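Local coordinates for protein sensor-type histidine kinase prrB (Mycobacterium tuberculosis, PDB 1YSR) that transfers phosphate from ATP to a protein histidine in the PrrB/PrrA two-component system, and is represented here by its C-terminal ATP-binding domain, at residues A[8-13]-A[69-74]; A[38-43]-A[76-81]; A[121-126]-A[144-149]. All blocks are in the same frame, centred on the assembly; numbering follows the deposited sequence. Where two conformers were deposited one is given.

From the N terminus, strand 6-9 turns straight into helix 10-24, whose first turn meets strand 66-74 in interaction 1, closing a loop of 55 residues. Strand 39-42 lies inside that loop, yet its partner, strand 77-84, comes after it, so interaction 2 crosses interaction 1. The two touch: residues 8-10 bond backbone to backbone with residues 38-40, so the small two-stranded sheet ties the two contacts together. Interaction 3 follows in series, bringing strand 140-147 back to helix 117-125 across 17 residues that include strand 129-134. Strand 140-147 neighbours 77-84, and interactions 2 and 3 meet where Ile40 packs on Leu146. Together they join the small sheet and two helices to the large mixed sheet.

Interaction 1. Residues A[8-13]-A[69-74]; sequences VDITDL and LSAVSS
Two side-chain torsions in the first turn of helix 10-24 set atoms against the methyl of Ala71: in Thr11 chi1 of -53° sets OG1 beside its own backbone N, and in Ile10 chi1 of -69° lets the CG2 branch face the strand while the CG1-CD1 arm runs away from it. This is a helix-on-sheet contact of the alpha/beta sandwich formed by GHKL-type ATPase domains (histidine kinase, gyrase B, HSP90), with strand 66-74 as part of the large mixed sheet. Ile10 CG2 approaches Ala71 CB to 4.2 Å, a purely apolar touch, and Thr11 OG1 reaches Ala71 CB at the same 4.2 Å. No hydrogen bond joins the segments. Alanine suits the strand position because its single methyl points at the helix and lets backbone and backbone come close, with CA atoms of Thr11 and Ala71 6.4 Å apart. The hydroxyl of Thr11 is buried but satisfied, since it bonds to Pro36 O and Cys38 N, so threonine can serve the loop with its oxygen while that same atom lies against the alanine. The CG1-CD1 arm of Ile10 turns to Ile40, while CG2, besides touching Ala71, also meets Ile80; Leu47 of helix 44-61 packs on the same isoleucine. Asp9 caps the first turn of the helix from its N-cap position. An aspartate there can meet a backbone N-H that has no carbonyl partner one turn earlier, and Asp12 N donates to Asp9 OD1 over 2.9 Å at 165°, arriving from above the carboxylate plane.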
ATOM      1  N   VAL A   8       5.238  -1.654  -3.998  1.00 31.17           N
ATOM      2  CA  VAL A   8       4.694  -0.628  -3.116  1.00 29.34           C
ATOM      3  C   VAL A   8       5.202   0.722  -3.549  1.00 27.64           C
ATOM      4  O   VAL A   8       6.374   0.951  -3.588  1.00 28.17           O
ATOM      5  CB  VAL A   8       5.144  -0.831  -1.646  1.00 28.79           C
ATOM      6  CG1 VAL A   8       4.401   0.157  -0.809  1.00 33.37           C
ATOM      7  CG2 VAL A   8       4.787  -2.232  -1.143  1.00 27.97           C
ATOM      8  N   ASP A   9       4.290   1.640  -3.859  1.00 29.46           N
ATOM      9  CA  ASP A   9       4.694   3.026  -4.126  1.00 28.93           C
ATOM     10  C   ASP A   9       4.858   3.707  -2.787  1.00 28.20           C
ATOM     11  O   ASP A   9       3.867   4.053  -2.166  1.00 28.10           O
ATOM     12  CB  ASP A   9       3.609   3.735  -4.950  1.00 27.74           C
ATOM     13  CG  ASP A   9       3.957   5.201  -5.253  1.00 30.06           C
ATOM     14  OD1 ASP A   9       4.772   5.831  -4.530  1.00 36.66           O
ATOM     15  OD2 ASP A   9       3.329   5.747  -6.179  1.00 35.75           O
ATOM     16  N   ILE A  10       6.100   3.813  -2.332  1.00 28.56           N
ATOM     17  CA  ILE A  10       6.408   4.333  -0.987  1.00 28.80           C
ATOM     18  C   ILE A  10       5.939   5.765  -0.852  1.00 29.74           C
ATOM     19  O   ILE A  10       5.465   6.251   0.226  1.00 27.99           O
ATOM     20  CB  ILE A  10       7.978   4.296  -0.741  1.00 28.45           C
ATOM     21  CG1 ILE A  10       8.460   2.848  -0.626  1.00 32.59           C
ATOM     22  CG2 ILE A  10       8.356   5.090   0.501  1.00 35.66           C
ATOM     23  CD1 ILE A  10       7.660   2.004   0.441  1.00 32.62           C
ATOM     24  N   THR A  11       6.096   6.488  -1.966  1.00 31.16           N
ATOM     25  CA  THR A  11       5.735   7.883  -2.000  1.00 31.69           C
ATOM     26  C   THR A  11       4.237   8.095  -1.792  1.00 32.10           C
ATOM     27  O   THR A  11       3.825   8.932  -0.958  1.00 32.72           O
ATOM     28  CB  THR A  11       6.293   8.513  -3.316  1.00 31.05           C
ATOM     29  OG1 THR A  11       7.697   8.216  -3.398  1.00 38.39           O
ATOM     30  CG2 THR A  11       6.084  10.003  -3.276  1.00 33.39           C
ATOM     31  N   ASP A  12       3.403   7.326  -2.486  1.00 30.85           N
ATOM     32  CA  ASP A  12       1.965   7.393  -2.311  1.00 32.60           C
ATOM     33  C   ASP A  12       1.575   6.933  -0.914  1.00 30.34           C
ATOM     34  O   ASP A  12       0.660   7.487  -0.308  1.00 30.48           O
ATOM     35  CB  ASP A  12       1.277   6.494  -3.378  1.00 33.86           C
ATOM     36  CG  ASP A  12      -0.247   6.563  -3.333  1.00 40.25           C
ATOM     37  OD1 ASP A  12      -0.814   7.650  -3.510  1.00 50.24           O
ATOM     38  OD2 ASP A  12      -0.879   5.525  -3.088  1.00 50.24           O
ATOM     39  N   LEU A  13       2.241   5.875  -0.411  1.00 27.36           N
ATOM     40  CA  LEU A  13       2.007   5.395   0.945  1.00 26.67           C
ATOM     41  C   LEU A  13       2.174   6.548   1.952  1.00 27.38           C
ATOM     42  O   LEU A  13       1.350   6.738   2.844  1.00 28.06           O
ATOM     43  CB  LEU A  13       2.998   4.235   1.257  1.00 23.98           C
ATOM     44  CG  LEU A  13       2.730   3.467   2.586  1.00 27.74           C
ATOM     45  CD1 LEU A  13       3.279   2.044   2.457  1.00 28.02           C
ATOM     46  CD2 LEU A  13       3.520   4.148   3.709  1.00 28.59           C
ATOM     47  N   LEU A  69       6.931  13.944   6.259  1.00 26.22           N
ATOM     48  CA  LEU A  69       7.354  12.654   5.703  1.00 25.15           C
ATOM     49  C   LEU A  69       8.121  12.944   4.410  1.00 27.14           C
ATOM     50  O   LEU A  69       7.769  13.850   3.632  1.00 27.80           O
ATOM     51  CB  LEU A  69       6.119  11.829   5.358  1.00 25.34           C
ATOM     52  CG  LEU A  69       5.125  11.695   6.513  1.00 26.16           C
ATOM     53  CD1 LEU A  69       3.821  10.858   6.143  1.00 26.96           C
ATOM     54  CD2 LEU A  69       5.813  11.187   7.849  1.00 26.29           C
ATOM     55  N   SER A  70       9.129  12.135   4.133  1.00 29.20           N
ATOM     56  CA  SER A  70       9.839  12.255   2.855  1.00 31.71           C
ATOM     57  C   SER A  70      10.383  10.931   2.374  1.00 33.15           C
ATOM     58  O   SER A  70      10.604  10.042   3.171  1.00 32.11           O
ATOM     59  CB  SER A  70      10.985  13.236   2.938  1.00 32.35           C
ATOM     60  OG  SER A  70      11.902  12.935   3.978  1.00 34.43           O
ATOM     61  N   ALA A  71      10.663  10.862   1.071  1.00 33.55           N
ATOM     62  CA  ALA A  71      11.346   9.716   0.471  1.00 33.63           C
ATOM     63  C   ALA A  71      12.321  10.245  -0.549  1.00 35.66           C
ATOM     64  O   ALA A  71      11.964  11.091  -1.411  1.00 33.48           O
ATOM     65  CB  ALA A  71      10.330   8.783  -0.199  1.00 34.80           C
ATOM     66  N   VAL A  72      13.551   9.745  -0.428  1.00 37.07           N
ATOM     67  CA  VAL A  72      14.670  10.097  -1.303  1.00 39.54           C
ATOM     68  C   VAL A  72      15.134   8.782  -1.942  1.00 39.18           C
ATOM     69  O   VAL A  72      15.499   7.840  -1.222  1.00 38.53           O
ATOM     70  CB  VAL A  72      15.801  10.718  -0.453  1.00 38.92           C
ATOM     71  CG1 VAL A  72      17.112  10.836  -1.240  1.00 46.45           C
ATOM     72  CG2 VAL A  72      15.380  12.091   0.079  1.00 43.20           C
ATOM     73  N   SER A  73      15.149   8.737  -3.268  1.00 40.07           N
ATOM     74  CA  SER A  73      15.530   7.548  -4.054  1.00 40.95           C
ATOM     75  C   SER A  73      16.967   7.552  -4.524  1.00 40.61           C
ATOM     76  O   SER A  73      17.502   8.598  -4.914  1.00 40.30           O
ATOM     77  CB  SER A  73      14.694   7.483  -5.339  1.00 42.28           C
ATOM     78  OG  SER A  73      13.320   7.665  -5.087  1.00 47.26           O
ATOM     79  N   SER A  74      17.550   6.369  -4.577  1.00 40.60           N
ATOM     80  CA  SER A  74      18.915   6.176  -5.084  1.00 41.82           C
ATOM     81  C   SER A  74      19.012   4.801  -5.729  1.00 43.75           C
ATOM     82  O   SER A  74      18.038   4.028  -5.723  1.00 42.58           O
ATOM     83  CB  SER A  74      19.935   6.326  -3.934  1.00 42.58           C
ATOM     84  OG  SER A  74      19.709   5.370  -2.919  1.00 42.27           O
TER

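Interaction 2. Residues A[38-43]-A[76-81]; sequences CIIVGL and AGVEIA
Ile40 and Val78 lay their side chains across each other at about a right angle, with the CG2 methyl of Ile40 meeting the CG1 methyl of Val78 at 3.7 Å. Each branch is directed by its own torsion. Ile40 holds CG1 between its backbone N and carbonyl carbon (chi1 74°), which leaves CG2 anti to the carbonyl carbon, beside the backbone N. Val78 puts CG1 itself into that crowded position (chi1 62°), with CG2 anti to N. Its two methyls therefore split the work, CG1 going to Ile40 and CG2 to Cys38. The sulfur of Cys38 lies against the valine's branch point, SG being 3.5 Å from Val78 CB and 3.7 Å from Val78 CG2; these thiol distances belong to one of two conformers modelled for Cys38. This is one of the places where the two sheets of the domain meet: Ile40 of strand 39-42, which pairs antiparallel with 6-9, and Cys38 just before it pack on Val78 of strand 77-84 in the mixed sheet, and no hydrogen bond passes between the two segments. Beta-branched residues suit such a junction, because they present compact forks of methyls close to the backbone. Val78 is further lined by Ala71 and Leu146, on the strands flanking its own, and Ile40 also rests on Leu146. Gly77 has a positive phi of 141°, at which a beta carbon would be jammed against the carbonyl oxygen of Ala76; having none, the chain can enter the strand there. Alternation sends Ile39 and Val41 outward instead, to Arg48 and Leu49 of the second subunit.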
ATOM      1  N   CYS A  38       8.838   6.651  -5.573  1.00 39.05           N
ATOM      2  CA  CYS A  38       9.707   5.510  -5.367  1.00 37.35           C
ATOM      3  C   CYS A  38       8.941   4.227  -5.214  1.00 36.07           C
ATOM      4  O   CYS A  38       8.155   4.076  -4.284  1.00 36.47           O
ATOM      5  CB  CYS A  38      10.629   5.673  -4.161  1.00 37.15           C
ATOM      6  SG  CYS A  38      11.674   4.204  -3.916  1.00 42.76           S
ATOM      7  N   ILE A  39       9.219   3.257  -6.083  1.00 34.20           N
ATOM      8  CA  ILE A  39       8.577   1.952  -5.926  1.00 32.71           C
ATOM      9  C   ILE A  39       9.579   0.967  -5.340  1.00 33.05           C
ATOM     10  O   ILE A  39      10.714   0.876  -5.865  1.00 32.58           O
ATOM     11  CB  ILE A  39       8.060   1.373  -7.281  1.00 32.84           C
ATOM     12  CG1 ILE A  39       7.315   2.459  -8.114  1.00 32.10           C
ATOM     13  CG2 ILE A  39       7.161   0.160  -7.019  1.00 33.80           C
ATOM     14  CD1 ILE A  39       6.053   2.973  -7.420  1.00 31.76           C
ATOM     15  N   ILE A  40       9.171   0.207  -4.303  1.00 31.13           N
ATOM     16  CA  ILE A  40       9.985  -0.922  -3.821  1.00 32.29           C
ATOM     17  C   ILE A  40       9.111  -2.140  -3.809  1.00 32.19           C
ATOM     18  O   ILE A  40       7.900  -2.065  -4.170  1.00 32.94           O
ATOM     19  CB  ILE A  40      10.684  -0.640  -2.428  1.00 32.89           C
ATOM     20  CG1 ILE A  40       9.633  -0.687  -1.282  1.00 33.06           C
ATOM     21  CG2 ILE A  40      11.512   0.723  -2.487  1.00 31.34           C
ATOM     22  CD1 ILE A  40      10.241  -0.794   0.127  1.00 35.36           C
ATOM     23  N   VAL A  41       9.700  -3.287  -3.505  1.00 30.66           N
ATOM     24  CA  VAL A  41       8.923  -4.466  -3.300  1.00 32.13           C
ATOM     25  C   VAL A  41       8.945  -4.702  -1.806  1.00 31.52           C
ATOM     26  O   VAL A  41      10.016  -4.644  -1.167  1.00 31.34           O
ATOM     27  CB  VAL A  41       9.530  -5.653  -4.092  1.00 34.21           C
ATOM     28  CG1 VAL A  41       8.929  -6.980  -3.648  1.00 34.90           C
ATOM     29  CG2 VAL A  41       9.265  -5.409  -5.623  1.00 33.59           C
ATOM     30  N   GLY A  42       7.774  -4.899  -1.238  1.00 31.31           N
ATOM     31  CA  GLY A  42       7.652  -4.852   0.201  1.00 31.29           C
ATOM     32  C   GLY A  42       6.264  -5.237   0.644  1.00 32.25           C
ATOM     33  O   GLY A  42       5.444  -5.741  -0.152  1.00 31.22           O
ATOM     34  N   LEU A  43       6.005  -4.993   1.933  1.00 31.39           N
ATOM     35  CA  LEU A  43       4.740  -5.409   2.530  1.00 30.81           C
ATOM     36  C   LEU A  43       4.001  -4.122   2.839  1.00 31.12           C
ATOM     37  O   LEU A  43       4.357  -3.444   3.821  1.00 28.83           O
ATOM     38  CB  LEU A  43       4.987  -6.166   3.847  1.00 31.72           C
ATOM     39  CG  LEU A  43       5.962  -7.375   3.790  1.00 38.14           C
ATOM     40  CD1 LEU A  43       6.733  -7.681   5.121  1.00 47.43           C
ATOM     41  CD2 LEU A  43       5.235  -8.631   3.270  1.00 35.71           C
ATOM     42  N   ALA A  76      20.540   2.471  -4.591  1.00 45.00           N
ATOM     43  CA  ALA A  76      20.531   1.547  -3.435  1.00 43.53           C
ATOM     44  C   ALA A  76      19.131   1.243  -2.893  1.00 42.37           C
ATOM     45  O   ALA A  76      18.905   0.218  -2.241  1.00 42.93           O
ATOM     46  CB  ALA A  76      21.412   2.122  -2.320  1.00 43.69           C
ATOM     47  N   GLY A  77      18.191   2.146  -3.156  1.00 41.24           N
ATOM     48  CA  GLY A  77      16.792   1.936  -2.765  1.00 37.87           C
ATOM     49  C   GLY A  77      16.209   3.245  -2.291  1.00 36.86           C
ATOM     50  O   GLY A  77      16.351   4.262  -2.966  1.00 38.08           O
ATOM     51  N   VAL A  78      15.582   3.247  -1.118  1.00 35.95           N
ATOM     52  CA  VAL A  78      14.957   4.471  -0.658  1.00 34.24           C
ATOM     53  C   VAL A  78      15.268   4.771   0.817  1.00 34.53           C
ATOM     54  O   VAL A  78      15.438   3.866   1.628  1.00 33.04           O
ATOM     55  CB  VAL A  78      13.448   4.332  -0.869  1.00 34.08           C
ATOM     56  CG1 VAL A  78      12.888   3.155  -0.024  1.00 36.10           C
ATOM     57  CG2 VAL A  78      12.677   5.635  -0.612  1.00 34.53           C
ATOM     58  N   GLU A  79      15.313   6.061   1.139  1.00 33.55           N
ATOM     59  CA  GLU A  79      15.522   6.498   2.507  1.00 36.13           C
ATOM     60  C   GLU A  79      14.221   7.235   2.788  1.00 34.72           C
ATOM     61  O   GLU A  79      13.905   8.209   2.115  1.00 37.25           O
ATOM     62  CB  GLU A  79      16.757   7.411   2.564  1.00 35.77           C
ATOM     63  CG  GLU A  79      16.935   8.312   3.762  1.00 41.04           C
ATOM     64  CD  GLU A  79      18.261   9.082   3.677  1.00 40.51           C
ATOM     65  OE1 GLU A  79      19.321   8.399   3.628  1.00 44.78           O
ATOM     66  OE2 GLU A  79      18.233  10.340   3.643  1.00 49.75           O
ATOM     67  N   ILE A  80      13.433   6.681   3.695  1.00 32.96           N
ATOM     68  CA  ILE A  80      12.176   7.264   4.143  1.00 31.22           C
ATOM     69  C   ILE A  80      12.492   7.988   5.454  1.00 30.93           C
ATOM     70  O   ILE A  80      13.184   7.455   6.309  1.00 30.70           O
ATOM     71  CB  ILE A  80      11.177   6.138   4.459  1.00 30.49           C
ATOM     72  CG1 ILE A  80      10.825   5.374   3.162  1.00 33.45           C
ATOM     73  CG2 ILE A  80       9.876   6.674   5.167  1.00 29.35           C
ATOM     74  CD1 ILE A  80      10.120   4.035   3.407  1.00 39.39           C
ATOM     75  N   ALA A  81      12.003   9.201   5.632  1.00 29.13           N
ATOM     76  CA  ALA A  81      12.257   9.898   6.916  1.00 27.57           C
ATOM     77  C   ALA A  81      10.997  10.455   7.483  1.00 28.42           C
ATOM     78  O   ALA A  81      10.155  10.943   6.726  1.00 27.90           O
ATOM     79  CB  ALA A  81      13.289  11.064   6.688  1.00 29.33           C
TER

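Interaction 3. Residues A[121-126]-A[144-149]; sequences QQAQLH and LRLPGP
The carbonyl oxygen of Gln122 is held by two hydrogen bonds from His126, the residue whose backbone and side chain touch strand 140-147. ND1 donates to Gln122 O over 2.7 Å, nearly straight at 173°, and His126 N reaches the same oxygen at 3.1 Å from the opposite face of its plane. The ND1 bond lies in the plane of the imidazole but rises 36° above the carbonyl plane. With its ring folded back this way, the histidine closes off the end of helix 117-125, and its other nitrogen, NE2, accepts from Leu43 N at the cap of helix 44-61. These bonds are consistent with a neutral ring protonated on ND1, and they fix its rotation. Across the contact, Leu146 makes its packing through one methyl: CD2 stands 4.0 Å from His126 CB and meets the backbone of the last helical turn 4.1 Å from Ala123 O. The same methyl lies 4.5 Å from Ala123 CB, whose small side chain lets the helix settle on the sheet. Leucine fits because its branched end sends one methyl, CD2, to the last turn of the helix and to His126 just beyond it, and the other, CD1, to Ile40. Pro147 ends the contact with its ring, where CD approaches His126 O to 3.3 Å; no hydrogen bond crosses between the segments. In GHKL-type domains such as this one, the helix that begins here at residue 117 follows the glycine-rich G2 motif beside the nucleotide site. It lies on the mixed sheet next to helix 44-61, Ala123 and Leu144 both packing on Ala130 of strand 129-134, while Leu146 and His126 share Leu47 of helix 44-61, and Leu146 reaches on to Ile80 of strand 77-84.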
ATOM      1  N   GLN A 121      11.317  -3.639  13.461  1.00 30.64           N
ATOM      2  CA  GLN A 121      10.888  -4.948  12.997  1.00 33.30           C
ATOM      3  C   GLN A 121      10.570  -4.920  11.486  1.00 32.01           C
ATOM      4  O   GLN A 121      10.980  -5.784  10.724  1.00 31.48           O
ATOM      5  CB  GLN A 121       9.649  -5.361  13.772  1.00 34.20           C
ATOM      6  CG  GLN A 121       9.229  -6.819  13.634  1.00 41.05           C
ATOM      7  CD  GLN A 121       7.745  -7.003  13.932  1.00 52.93           C
ATOM      8  OE1 GLN A 121       7.036  -7.667  13.177  1.00 68.36           O
ATOM      9  NE2 GLN A 121       7.269  -6.402  15.013  1.00 49.94           N
ATOM     10  N   GLN A 122       9.776  -3.944  11.089  1.00 31.74           N
ATOM     11  CA  GLN A 122       9.459  -3.785   9.644  1.00 31.37           C
ATOM     12  C   GLN A 122      10.688  -3.498   8.772  1.00 32.97           C
ATOM     13  O   GLN A 122      10.859  -4.069   7.667  1.00 33.82           O
ATOM     14  CB  GLN A 122       8.322  -2.756   9.493  1.00 29.97           C
ATOM     15  CG  GLN A 122       7.017  -3.241  10.043  1.00 34.31           C
ATOM     16  CD  GLN A 122       6.559  -4.487   9.274  1.00 37.86           C
ATOM     17  OE1 GLN A 122       6.767  -4.594   8.060  1.00 40.88           O
ATOM     18  NE2 GLN A 122       6.009  -5.434   9.992  1.00 34.41           N
ATOM     19  N   ALA A 123      11.599  -2.645   9.250  1.00 33.48           N
ATOM     20  CA  ALA A 123      12.806  -2.357   8.532  1.00 36.00           C
ATOM     21  C   ALA A 123      13.610  -3.646   8.288  1.00 38.24           C
ATOM     22  O   ALA A 123      14.095  -3.896   7.172  1.00 38.72           O
ATOM     23  CB  ALA A 123      13.614  -1.318   9.259  1.00 36.57           C
ATOM     24  N   GLN A 124      13.720  -4.466   9.326  1.00 37.72           N
ATOM     25  CA  GLN A 124      14.476  -5.708   9.247  1.00 39.77           C
ATOM     26  C   GLN A 124      13.824  -6.709   8.275  1.00 38.03           C
ATOM     27  O   GLN A 124      14.526  -7.300   7.456  1.00 38.60           O
ATOM     28  CB  GLN A 124      14.706  -6.314  10.634  1.00 39.84           C
ATOM     29  CG  GLN A 124      16.059  -5.869  11.298  1.00 48.17           C
ATOM     30  CD  GLN A 124      15.964  -4.632  12.231  1.00 63.93           C
ATOM     31  OE1 GLN A 124      15.997  -3.486  11.767  1.00 69.34           O
ATOM     32  NE2 GLN A 124      15.898  -4.868  13.550  1.00 61.61           N
ATOM     33  N   LEU A 125      12.496  -6.800   8.306  1.00 36.24           N
ATOM     34  CA  LEU A 125      11.728  -7.665   7.377  1.00 36.10           C
ATOM     35  C   LEU A 125      11.971  -7.277   5.942  1.00 36.23           C
ATOM     36  O   LEU A 125      11.885  -8.112   5.046  1.00 38.17           O
ATOM     37  CB  LEU A 125      10.221  -7.618   7.686  1.00 34.46           C
ATOM     38  CG  LEU A 125       9.742  -8.413   8.894  1.00 40.73           C
ATOM     39  CD1 LEU A 125       8.255  -8.136   9.141  1.00 46.17           C
ATOM     40  CD2 LEU A 125       9.925  -9.927   8.703  1.00 46.57           C
ATOM     41  N   HIS A 126      12.325  -6.008   5.710  1.00 36.61           N
ATOM     42  CA  HIS A 126      12.632  -5.520   4.347  1.00 35.19           C
ATOM     43  C   HIS A 126      14.137  -5.511   4.060  1.00 35.36           C
ATOM     44  O   HIS A 126      14.564  -4.971   3.054  1.00 35.19           O
ATOM     45  CB  HIS A 126      11.999  -4.133   4.090  1.00 31.63           C
ATOM     46  CG  HIS A 126      10.509  -4.160   4.049  1.00 31.57           C
ATOM     47  ND1 HIS A 126       9.730  -4.184   5.174  1.00 29.36           N
ATOM     48  CD2 HIS A 126       9.650  -4.236   3.001  1.00 33.19           C
ATOM     49  CE1 HIS A 126       8.455  -4.255   4.834  1.00 33.37           C
ATOM     50  NE2 HIS A 126       8.384  -4.286   3.510  1.00 33.72           N
ATOM     51  N   LEU A 144      14.268   5.293   7.750  1.00 30.31           N
ATOM     52  CA  LEU A 144      14.225   3.847   7.398  1.00 32.18           C
ATOM     53  C   LEU A 144      14.920   3.738   6.112  1.00 31.47           C
ATOM     54  O   LEU A 144      14.553   4.417   5.180  1.00 31.72           O
ATOM     55  CB  LEU A 144      12.817   3.384   7.135  1.00 32.72           C
ATOM     56  CG  LEU A 144      11.735   3.372   8.163  1.00 39.14           C
ATOM     57  CD1 LEU A 144      10.935   2.108   7.854  1.00 46.12           C
ATOM     58  CD2 LEU A 144      12.296   3.358   9.537  1.00 52.22           C
ATOM     59  N   ARG A 145      15.956   2.917   6.043  1.00 33.03           N
ATOM     60  CA  ARG A 145      16.699   2.766   4.819  1.00 34.48           C
ATOM     61  C   ARG A 145      16.466   1.375   4.236  1.00 35.93           C
ATOM     62  O   ARG A 145      16.876   0.391   4.823  1.00 35.10           O
ATOM     63  CB  ARG A 145      18.173   2.999   5.073  1.00 35.88           C
ATOM     64  CG  ARG A 145      18.497   4.434   5.361  1.00 34.55           C
ATOM     65  CD  ARG A 145      19.976   4.634   5.603  1.00 47.98           C
ATOM     66  NE  ARG A 145      20.231   5.446   6.782  1.00 56.85           N
ATOM     67  CZ  ARG A 145      20.304   6.763   6.745  1.00 53.75           C
ATOM     68  NH1 ARG A 145      20.126   7.374   5.593  1.00 64.25           N
ATOM     69  NH2 ARG A 145      20.544   7.464   7.833  1.00 47.06           N
ATOM     70  N   LEU A 146      15.819   1.337   3.079  1.00 35.11           N
ATOM     71  CA  LEU A 146      15.315   0.115   2.504  1.00 34.95           C
ATOM     72  C   LEU A 146      15.871  -0.146   1.111  1.00 37.37           C
ATOM     73  O   LEU A 146      15.944   0.785   0.298  1.00 37.30           O
ATOM     74  CB  LEU A 146      13.800   0.123   2.432  1.00 33.66           C
ATOM     75  CG  LEU A 146      13.045   0.372   3.710  1.00 35.38           C
ATOM     76  CD1 LEU A 146      11.552   0.319   3.466  1.00 36.58           C
ATOM     77  CD2 LEU A 146      13.468  -0.513   4.867  1.00 34.54           C
ATOM     78  N   PRO A 147      16.304  -1.410   0.866  1.00 37.94           N
ATOM     79  CA  PRO A 147      16.896  -1.739  -0.409  1.00 38.24           C
ATOM     80  C   PRO A 147      15.878  -1.772  -1.521  1.00 37.15           C
ATOM     81  O   PRO A 147      14.729  -2.214  -1.319  1.00 36.65           O
ATOM     82  CB  PRO A 147      17.483  -3.126  -0.185  1.00 39.54           C
ATOM     83  CG  PRO A 147      16.714  -3.732   0.871  1.00 40.64           C
ATOM     84  CD  PRO A 147      16.383  -2.545   1.808  1.00 39.25           C
ATOM     85  N   GLY A 148      16.317  -1.286  -2.678  1.00 37.56           N
ATOM     86  CA  GLY A 148      15.478  -1.215  -3.855  1.00 36.97           C
ATOM     87  C   GLY A 148      15.377  -2.586  -4.508  1.00 38.11           C
ATOM     88  O   GLY A 148      16.059  -3.542  -4.092  1.00 38.04           O
ATOM     89  N   PRO A 149      14.475  -2.713  -5.504  1.00 39.24           N
ATOM     90  CA  PRO A 149      14.139  -3.968  -6.183  1.00 40.40           C
ATOM     91  C   PRO A 149      14.944  -4.326  -7.436  1.00 42.57           C
ATOM     92  O   PRO A 149      14.777  -5.453  -7.964  1.00 44.05           O
ATOM     93  CB  PRO A 149      12.660  -3.755  -6.548  1.00 40.58           C
ATOM     94  CG  PRO A 149      12.597  -2.271  -6.855  1.00 39.41           C
ATOM     95  CD  PRO A 149      13.577  -1.600  -5.923  1.00 38.10           C
TER